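Local coordinates for prefoldin beta subunit 1 (Thermococcus sp., PDB 2ZQM), which acts as a molecular chaperone that stabilises a range of proteins and seems to serve archaeal de novo protein folding without ATP, at residues Y18-L22 against L96-L100; V25-K29 against L89-E93; E35-K40 against K78-E83. The contacts are given in a common frame with arbitrary orientation. Residue numbers count along the deposited sequence, not the author numbering.

Contact 1: residues Y18-L22 against L96-L100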
loop_
_atom_site.group_PDB
_atom_site.type_symbol
_atom_site.label_atom_id
_atom_site.label_comp_id
_atom_site.label_asym_id
_atom_site.label_seq_id
_atom_site.Cartn_x
_atom_site.Cartn_y
_atom_site.Cartn_z
ATOM N N TYR A 18 -14.978 -20.869 7.770
ATOM C CA TYR A 18 -14.118 -21.575 6.825
ATOM C C TYR A 18 -14.009 -20.794 5.516
ATOM O O TYR A 18 -12.951 -20.754 4.891
ATOM C CB TYR A 18 -14.683 -22.960 6.498
ATOM C CG TYR A 18 -14.449 -24.031 7.552
ATOM C CD1 TYR A 18 -13.239 -24.105 8.259
ATOM C CD2 TYR A 18 -15.395 -25.038 7.756
ATOM C CE1 TYR A 18 -12.980 -25.171 9.135
ATOM C CE2 TYR A 18 -15.144 -26.103 8.622
ATOM C CZ TYR A 18 -13.942 -26.167 9.304
ATOM O OH TYR A 18 -13.710 -27.244 10.136
ATOM N N GLN A 19 -15.116 -20.199 5.085
ATOM C CA GLN A 19 -15.107 -19.435 3.838
ATOM C C GLN A 19 -14.165 -18.255 3.947
ATOM O O GLN A 19 -13.433 -17.964 3.008
ATOM C CB GLN A 19 -16.518 -18.960 3.496
ATOM C CG GLN A 19 -17.407 -20.077 2.942
ATOM C CD GLN A 19 -18.882 -19.706 2.943
ATOM O OE1 GLN A 19 -19.705 -20.358 2.292
ATOM N NE2 GLN A 19 -19.225 -18.666 3.690
ATOM N N GLN A 20 -14.184 -17.575 5.091
ATOM C CA GLN A 20 -13.298 -16.440 5.289
ATOM C C GLN A 20 -11.850 -16.943 5.339
ATOM O O GLN A 20 -10.949 -16.319 4.780
ATOM C CB GLN A 20 -13.656 -15.704 6.579
ATOM C CG GLN A 20 -15.097 -15.175 6.602
ATOM C CD GLN A 20 -15.508 -14.646 7.963
ATOM O OE1 GLN A 20 -14.843 -14.900 8.965
ATOM N NE2 GLN A 20 -16.621 -13.920 8.009
ATOM N N GLN A 21 -11.630 -18.074 6.006
ATOM C CA GLN A 21 -10.297 -18.655 6.101
ATOM C C GLN A 21 -9.788 -19.043 4.701
ATOM O O GLN A 21 -8.623 -18.818 4.374
ATOM C CB GLN A 21 -10.335 -19.874 7.033
ATOM C CG GLN A 21 -10.445 -19.516 8.523
ATOM C CD GLN A 21 -10.882 -20.694 9.397
ATOM O OE1 GLN A 21 -10.708 -21.850 9.022
ATOM N NE2 GLN A 21 -11.445 -20.398 10.569
ATOM N N LEU A 22 -10.661 -19.604 3.866
ATOM C CA LEU A 22 -10.260 -19.996 2.508
ATOM C C LEU A 22 -9.914 -18.757 1.679
ATOM O O LEU A 22 -8.965 -18.750 0.892
ATOM C CB LEU A 22 -11.383 -20.785 1.818
ATOM C CG LEU A 22 -11.184 -21.156 0.341
ATOM C CD1 LEU A 22 -10.023 -22.117 0.187
ATOM C CD2 LEU A 22 -12.457 -21.791 -0.204
ATOM N N LEU A 96 -9.260 -27.079 3.004
ATOM C CA LEU A 96 -10.393 -26.210 3.304
ATOM C C LEU A 96 -11.573 -26.489 2.395
ATOM O O LEU A 96 -12.719 -26.470 2.843
ATOM C CB LEU A 96 -9.993 -24.740 3.210
ATOM C CG LEU A 96 -9.541 -24.136 4.540
ATOM C CD1 LEU A 96 -8.815 -22.815 4.299
ATOM C CD2 LEU A 96 -10.770 -23.962 5.446
ATOM N N ASN A 97 -11.299 -26.758 1.123
ATOM C CA ASN A 97 -12.376 -27.057 0.194
ATOM C C ASN A 97 -13.094 -28.327 0.617
ATOM O O ASN A 97 -14.313 -28.427 0.491
ATOM C CB ASN A 97 -11.842 -27.221 -1.229
ATOM C CG ASN A 97 -11.476 -25.900 -1.863
ATOM O OD1 ASN A 97 -12.160 -24.902 -1.663
ATOM N ND2 ASN A 97 -10.406 -25.888 -2.644
ATOM N N GLU A 98 -12.341 -29.300 1.119
ATOM C CA GLU A 98 -12.945 -30.553 1.547
ATOM C C GLU A 98 -13.782 -30.345 2.801
ATOM O O GLU A 98 -14.849 -30.940 2.946
ATOM C CB GLU A 98 -11.871 -31.612 1.799
ATOM C CG GLU A 98 -12.412 -32.985 2.221
ATOM C CD GLU A 98 -13.427 -33.568 1.232
ATOM O OE1 GLU A 98 -13.206 -33.463 0.005
ATOM O OE2 GLU A 98 -14.442 -34.142 1.684
ATOM N N LYS A 99 -13.309 -29.517 3.722
ATOM C CA LYS A 99 -14.095 -29.269 4.930
ATOM C C LYS A 99 -15.385 -28.544 4.571
ATOM O O LYS A 99 -16.444 -28.833 5.138
ATOM C CB LYS A 99 -13.308 -28.436 5.935
ATOM C CG LYS A 99 -12.096 -29.148 6.507
ATOM C CD LYS A 99 -11.295 -28.192 7.361
ATOM C CE LYS A 99 -10.176 -28.892 8.087
ATOM N NZ LYS A 99 -9.465 -27.908 8.948
ATOM N N LEU A 100 -15.296 -27.602 3.630
ATOM C CA LEU A 100 -16.469 -26.851 3.186
ATOM C C LEU A 100 -17.464 -27.785 2.505
ATOM O O LEU A 100 -18.678 -27.652 2.678
ATOM C CB LEU A 100 -16.057 -25.726 2.228
ATOM C CG LEU A 100 -15.388 -24.515 2.900
ATOM C CD1 LEU A 100 -14.717 -23.624 1.852
ATOM C CD2 LEU A 100 -16.433 -23.745 3.687
#

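Contact 2: residues V25-K29 against L89-E93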
loop_
_atom_site.group_PDB
_atom_site.type_symbol
_atom_site.label_atom_id
_atom_site.label_comp_id
_atom_site.label_asym_id
_atom_site.label_seq_id
_atom_site.Cartn_x
_atom_site.Cartn_y
_atom_site.Cartn_z
ATOM N N VAL A 25 -6.390 -17.868 2.577
ATOM C CA VAL A 25 -5.427 -18.819 2.024
ATOM C C VAL A 25 -5.257 -18.596 0.533
ATOM O O VAL A 25 -4.142 -18.647 0.001
ATOM C CB VAL A 25 -5.871 -20.286 2.287
ATOM C CG1 VAL A 25 -5.044 -21.267 1.445
ATOM C CG2 VAL A 25 -5.691 -20.613 3.777
ATOM N N VAL A 26 -6.367 -18.334 -0.147
ATOM C CA VAL A 26 -6.321 -18.095 -1.585
ATOM C C VAL A 26 -5.554 -16.806 -1.885
ATOM O O VAL A 26 -4.778 -16.740 -2.846
ATOM C CB VAL A 26 -7.749 -18.045 -2.172
ATOM C CG1 VAL A 26 -7.723 -17.499 -3.604
ATOM C CG2 VAL A 26 -8.333 -19.451 -2.176
ATOM N N GLN A 27 -5.754 -15.782 -1.063
ATOM C CA GLN A 27 -5.022 -14.538 -1.267
ATOM C C GLN A 27 -3.528 -14.794 -1.019
ATOM O O GLN A 27 -2.675 -14.231 -1.704
ATOM C CB GLN A 27 -5.521 -13.448 -0.317
ATOM C CG GLN A 27 -7.005 -13.137 -0.456
ATOM C CD GLN A 27 -7.493 -12.102 0.548
ATOM O OE1 GLN A 27 -7.059 -12.081 1.701
ATOM N NE2 GLN A 27 -8.420 -11.252 0.118
ATOM N N GLN A 28 -3.202 -15.633 -0.037
ATOM C CA GLN A 28 -1.795 -15.915 0.234
ATOM C C GLN A 28 -1.208 -16.686 -0.926
ATOM O O GLN A 28 -0.075 -16.432 -1.348
ATOM C CB GLN A 28 -1.616 -16.734 1.528
ATOM C CG GLN A 28 -2.058 -16.011 2.788
ATOM C CD GLN A 28 -2.015 -16.889 4.031
ATOM O OE1 GLN A 28 -2.383 -18.061 3.993
ATOM N NE2 GLN A 28 -1.587 -16.312 5.141
ATOM N N LYS A 29 -1.981 -17.637 -1.445
ATOM C CA LYS A 29 -1.531 -18.446 -2.565
ATOM C C LYS A 29 -1.277 -17.574 -3.801
ATOM O O LYS A 29 -0.263 -17.727 -4.498
ATOM C CB LYS A 29 -2.575 -19.517 -2.896
ATOM C CG LYS A 29 -2.114 -20.496 -3.977
ATOM C CD LYS A 29 -3.218 -21.434 -4.440
ATOM C CE LYS A 29 -4.324 -20.685 -5.161
ATOM N NZ LYS A 29 -5.319 -21.637 -5.720
ATOM N N LEU A 89 0.578 -24.093 0.519
ATOM C CA LEU A 89 -0.667 -23.323 0.517
ATOM C C LEU A 89 -1.769 -24.047 -0.259
ATOM O O LEU A 89 -2.939 -23.991 0.122
ATOM C CB LEU A 89 -0.431 -21.918 -0.078
ATOM C CG LEU A 89 0.339 -20.972 0.851
ATOM C CD1 LEU A 89 0.797 -19.714 0.096
ATOM C CD2 LEU A 89 -0.560 -20.589 2.024
ATOM N N GLU A 90 -1.403 -24.705 -1.357
ATOM C CA GLU A 90 -2.378 -25.451 -2.147
ATOM C C GLU A 90 -2.878 -26.639 -1.331
ATOM O O GLU A 90 -4.030 -27.038 -1.471
ATOM C CB GLU A 90 -1.770 -25.933 -3.471
ATOM C CG GLU A 90 -1.535 -24.802 -4.468
ATOM C CD GLU A 90 -0.853 -25.249 -5.753
ATOM O OE1 GLU A 90 -0.136 -26.276 -5.735
ATOM O OE2 GLU A 90 -1.015 -24.553 -6.780
ATOM N N ARG A 91 -2.022 -27.207 -0.481
ATOM C CA ARG A 91 -2.467 -28.316 0.362
ATOM C C ARG A 91 -3.458 -27.786 1.393
ATOM O O ARG A 91 -4.459 -28.438 1.678
ATOM C CB ARG A 91 -1.291 -29.008 1.059
ATOM C CG ARG A 91 -0.512 -29.934 0.122
ATOM C CD ARG A 91 0.441 -30.843 0.881
ATOM N NE ARG A 91 1.574 -30.114 1.433
ATOM C CZ ARG A 91 2.694 -29.844 0.774
ATOM N NH1 ARG A 91 2.852 -30.255 -0.477
ATOM N NH2 ARG A 91 3.649 -29.144 1.367
ATOM N N GLN A 92 -3.194 -26.602 1.947
ATOM C CA GLN A 92 -4.122 -26.006 2.915
ATOM C C GLN A 92 -5.453 -25.696 2.218
ATOM O O GLN A 92 -6.527 -25.934 2.776
ATOM C CB GLN A 92 -3.557 -24.709 3.482
ATOM C CG GLN A 92 -2.363 -24.894 4.404
ATOM C CD GLN A 92 -2.116 -23.668 5.252
ATOM O OE1 GLN A 92 -1.398 -22.758 4.849
ATOM N NE2 GLN A 92 -2.730 -23.631 6.431
ATOM N N GLU A 93 -5.377 -25.149 1.006
ATOM C CA GLU A 93 -6.572 -24.820 0.232
ATOM C C GLU A 93 -7.439 -26.053 -0.025
ATOM O O GLU A 93 -8.659 -26.019 0.164
ATOM C CB GLU A 93 -6.184 -24.175 -1.103
ATOM C CG GLU A 93 -7.358 -24.003 -2.064
ATOM C CD GLU A 93 -6.961 -23.358 -3.386
ATOM O OE1 GLU A 93 -5.863 -23.654 -3.898
ATOM O OE2 GLU A 93 -7.757 -22.565 -3.925
HETATM O O HOH W 1 -3.840 -23.439 -8.208
#

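Contact 3: residues E35-K40 against K78-E83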
loop_
_atom_site.group_PDB
_atom_site.type_symbol
_atom_site.label_atom_id
_atom_site.label_comp_id
_atom_site.label_asym_id
_atom_site.label_seq_id
_atom_site.Cartn_x
_atom_site.Cartn_y
_atom_site.Cartn_z
ATOM N N GLU A 35 4.591 -13.731 -7.367
ATOM C CA GLU A 35 6.022 -13.646 -7.171
ATOM C C GLU A 35 6.724 -14.740 -7.957
ATOM O O GLU A 35 7.800 -14.521 -8.523
ATOM C CB GLU A 35 6.369 -13.815 -5.695
ATOM C CG GLU A 35 6.074 -12.616 -4.833
ATOM C CD GLU A 35 6.355 -12.895 -3.365
ATOM O OE1 GLU A 35 7.488 -13.330 -3.048
ATOM O OE2 GLU A 35 5.447 -12.681 -2.537
ATOM N N LEU A 36 6.115 -15.919 -7.992
ATOM C CA LEU A 36 6.718 -17.041 -8.705
ATOM C C LEU A 36 6.737 -16.759 -10.210
ATOM O O LEU A 36 7.711 -17.056 -10.902
ATOM C CB LEU A 36 5.947 -18.325 -8.414
ATOM C CG LEU A 36 6.401 -19.585 -9.146
ATOM C CD1 LEU A 36 7.862 -19.874 -8.804
ATOM C CD2 LEU A 36 5.498 -20.751 -8.746
ATOM N N THR A 37 5.661 -16.167 -10.711
ATOM C CA THR A 37 5.580 -15.856 -12.132
ATOM C C THR A 37 6.633 -14.821 -12.494
ATOM O O THR A 37 7.304 -14.944 -13.515
ATOM C CB THR A 37 4.182 -15.328 -12.500
ATOM O OG1 THR A 37 3.215 -16.353 -12.240
ATOM C CG2 THR A 37 4.124 -14.945 -13.979
ATOM N N GLU A 38 6.782 -13.802 -11.659
ATOM C CA GLU A 38 7.771 -12.770 -11.913
ATOM C C GLU A 38 9.186 -13.353 -11.882
ATOM O O GLU A 38 10.024 -13.029 -12.734
ATOM C CB GLU A 38 7.643 -11.660 -10.873
ATOM C CG GLU A 38 6.241 -11.064 -10.784
ATOM C CD GLU A 38 6.069 -10.119 -9.600
ATOM O OE1 GLU A 38 6.657 -10.385 -8.521
ATOM O OE2 GLU A 38 5.327 -9.118 -9.740
ATOM N N ALA A 39 9.459 -14.218 -10.910
ATOM C CA ALA A 39 10.791 -14.818 -10.810
ATOM C C ALA A 39 11.109 -15.686 -12.029
ATOM O O ALA A 39 12.236 -15.671 -12.536
ATOM C CB ALA A 39 10.906 -15.646 -9.532
ATOM N N LYS A 40 10.126 -16.444 -12.497
ATOM C CA LYS A 40 10.342 -17.300 -13.655
ATOM C C LYS A 40 10.608 -16.449 -14.892
ATOM O O LYS A 40 11.466 -16.785 -15.706
ATOM C CB LYS A 40 9.135 -18.213 -13.879
ATOM C CG LYS A 40 9.048 -19.375 -12.883
ATOM C CD LYS A 40 7.901 -20.305 -13.229
ATOM C CE LYS A 40 7.877 -21.517 -12.298
ATOM N NZ LYS A 40 6.770 -22.457 -12.639
ATOM N N LYS A 78 15.258 -18.951 -5.654
ATOM C CA LYS A 78 14.060 -18.207 -5.303
ATOM C C LYS A 78 12.830 -18.953 -5.803
ATOM O O LYS A 78 11.817 -19.062 -5.104
ATOM C CB LYS A 78 14.088 -16.803 -5.932
ATOM C CG LYS A 78 12.845 -15.994 -5.580
ATOM C CD LYS A 78 12.916 -14.551 -6.071
ATOM C CE LYS A 78 11.683 -13.770 -5.616
ATOM N NZ LYS A 78 11.634 -12.379 -6.165
ATOM N N ILE A 79 12.912 -19.447 -7.030
ATOM C CA ILE A 79 11.805 -20.188 -7.619
ATOM C C ILE A 79 11.561 -21.487 -6.848
ATOM O O ILE A 79 10.418 -21.867 -6.588
ATOM C CB ILE A 79 12.112 -20.513 -9.093
ATOM C CG1 ILE A 79 12.035 -19.221 -9.912
ATOM C CG2 ILE A 79 11.156 -21.574 -9.613
ATOM C CD1 ILE A 79 12.796 -19.293 -11.230
ATOM N N GLU A 80 12.642 -22.171 -6.496
ATOM C CA GLU A 80 12.533 -23.419 -5.740
ATOM C C GLU A 80 11.753 -23.127 -4.467
ATOM O O GLU A 80 10.782 -23.815 -4.144
ATOM C CB GLU A 80 13.936 -23.944 -5.403
ATOM C CG GLU A 80 13.957 -25.007 -4.282
ATOM C CD GLU A 80 15.352 -25.287 -3.762
ATOM O OE1 GLU A 80 16.327 -24.738 -4.327
ATOM O OE2 GLU A 80 15.472 -26.068 -2.786
ATOM N N THR A 81 12.168 -22.080 -3.758
ATOM C CA THR A 81 11.527 -21.680 -2.510
ATOM C C THR A 81 10.046 -21.361 -2.656
ATOM O O THR A 81 9.220 -21.830 -1.869
ATOM C CB THR A 81 12.231 -20.449 -1.896
ATOM O OG1 THR A 81 13.550 -20.824 -1.481
ATOM C CG2 THR A 81 11.454 -19.920 -0.688
ATOM N N LEU A 82 9.714 -20.549 -3.653
ATOM C CA LEU A 82 8.332 -20.168 -3.892
ATOM C C LEU A 82 7.462 -21.366 -4.253
ATOM O O LEU A 82 6.290 -21.424 -3.877
ATOM C CB LEU A 82 8.281 -19.109 -5.000
ATOM C CG LEU A 82 8.795 -17.734 -4.558
ATOM C CD1 LEU A 82 9.064 -16.838 -5.772
ATOM C CD2 LEU A 82 7.774 -17.102 -3.635
ATOM N N GLU A 83 8.012 -22.319 -4.996
ATOM C CA GLU A 83 7.225 -23.494 -5.347
ATOM C C GLU A 83 6.938 -24.357 -4.119
ATOM O O GLU A 83 5.862 -24.942 -4.009
ATOM C CB GLU A 83 7.930 -24.297 -6.442
ATOM C CG GLU A 83 7.946 -23.500 -7.763
ATOM C CD GLU A 83 8.502 -24.249 -8.953
ATOM O OE1 GLU A 83 9.215 -25.262 -8.767
ATOM O OE2 GLU A 83 8.230 -23.801 -10.090
HETATM O O HOH W 2 9.434 -12.721 -7.761
#

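Contact 1: residues Y18-L22 against L96-L100
The axes of segments 18-22 and 96-100 run antiparallel at 161°, with a closest approach of 10.0 Å, as expected for the two-helix antiparallel coiled coil of a prefoldin subunit. CA atoms pair one turn apart: Tyr18 with Leu100 at 6.8 Å and Leu22 with Leu96 at 6.3 Å. The four residues of these pairs account for most of the 420 Å² buried between the segments. Leu96 reaches over the opposite backbone, its CD1 lying 3.6 Å from Leu22 CA, while its CD2 meets Tyr18 CD1 at 3.7 Å. Leu100 divides its methyls similarly: CD2 touches Tyr18 CB at 3.4 Å and CD1 touches Leu22 CD2 at 3.6 Å. No hydrogen bond crosses the segments, so they associate here through apolar packing. At the more exposed margin, Lys99 lays its aliphatic chain along the tyrosine in a CH-pi contact: Lys99 CB sits over one face of the Tyr18 ring, 4.3 Å from its centroid and 21° off the ring normal.

Contact 2: residues V25-K29 against L89-E93
Leu89 opens the second segment by packing its CD1 3.8 Å from Lys29 CA and its CD2 3.7 Å from Gln28 OE1, while its carbonyl O lies 3.7 Å from Val25 CG1. One residue on, Glu90 offers its CG to Lys29 CD at 3.8 Å; water 1 accepts weakly from Lys29 NZ and donates weakly to Glu90 OE2, both at 3.4 Å. Gln92 adds a looser contact, CB to Val25 CG1 at 4.3 Å. Glu93 then closes the segment with a salt bridge: Lys29 NZ donates to Glu93 OE1 at 2.8 Å and, weakly, to OE2 at 3.2 Å. The lysine therefore combines an aliphatic stem packed against the partner helix with a charged tip that links the two helices. The axes of segments 25-29 and 89-93 lie 9.5 Å apart at closest approach and run at 157°, as part of the antiparallel coiled coil of helices 6-47 and 68-111, whose apolar seam continues through Leu96 beside Val25 and Val32 beside Leu89.

Contact 3: residues E35-K40 against K78-E83
Leu36, Ala39, Ile79 and Leu82 form the apolar centre of this part of the antiparallel coiled coil. Leu36 CD1 lies 3.8 Å from Ile79 CG2 and 3.9 Å from Leu82 CB, and Leu82 CD1 comes within 3.8 Å of Leu36 CA. Ala39 CB lies 3.8 Å from Ile79 CG1 and 4.4 Å from Leu82 CD1. The CA atoms of Leu36 and Leu82 are 6.0 Å apart, and the axes of segments 35-40 (helix 6-47) and 78-83 (helix 68-111) approach to 9.5 Å at 158°. Farther out, the aliphatic parts of longer side chains extend this packing: Glu83 CG touches Leu36 CD1 at 3.8 Å, Lys78 CD approaches Ala39 CB at 4.1 Å, and Lys40 CG meets Ile79 CD1 at 4.1 Å. At one polar edge, Lys40 NZ forms a salt bridge with Glu83 OE2 at 3.2 Å, its hydrogen bond being weak. At another, water 2 accepts from Lys78 NZ at 2.7 Å and donates to the backbone Glu35 O at 2.5 Å.

Overall arrangement
From the N terminus, helix 6-47 supplies the first segments of contacts 1, 2 and 3 in turn. The chain then passes through the antiparallel strands 55-59 and 62-66 and returns along helix 68-111, which meets the contacts in reverse order, so all three tie helix 6-47 to helix 68-111. Contact 3 thus closes the shortest loop, with 37 residues between its segments; contact 2 encloses it with 59, and contact 1 encloses both with 73. None cross, as an antiparallel hairpin requires. Contacts 1 and 2 have centres 10 Å apart and touch, Leu96 CD1 packing 3.9 Å from Val25 CG2. Contact 3 stands off from contact 2, with centres 15 Å and nearest atoms about 6 Å apart.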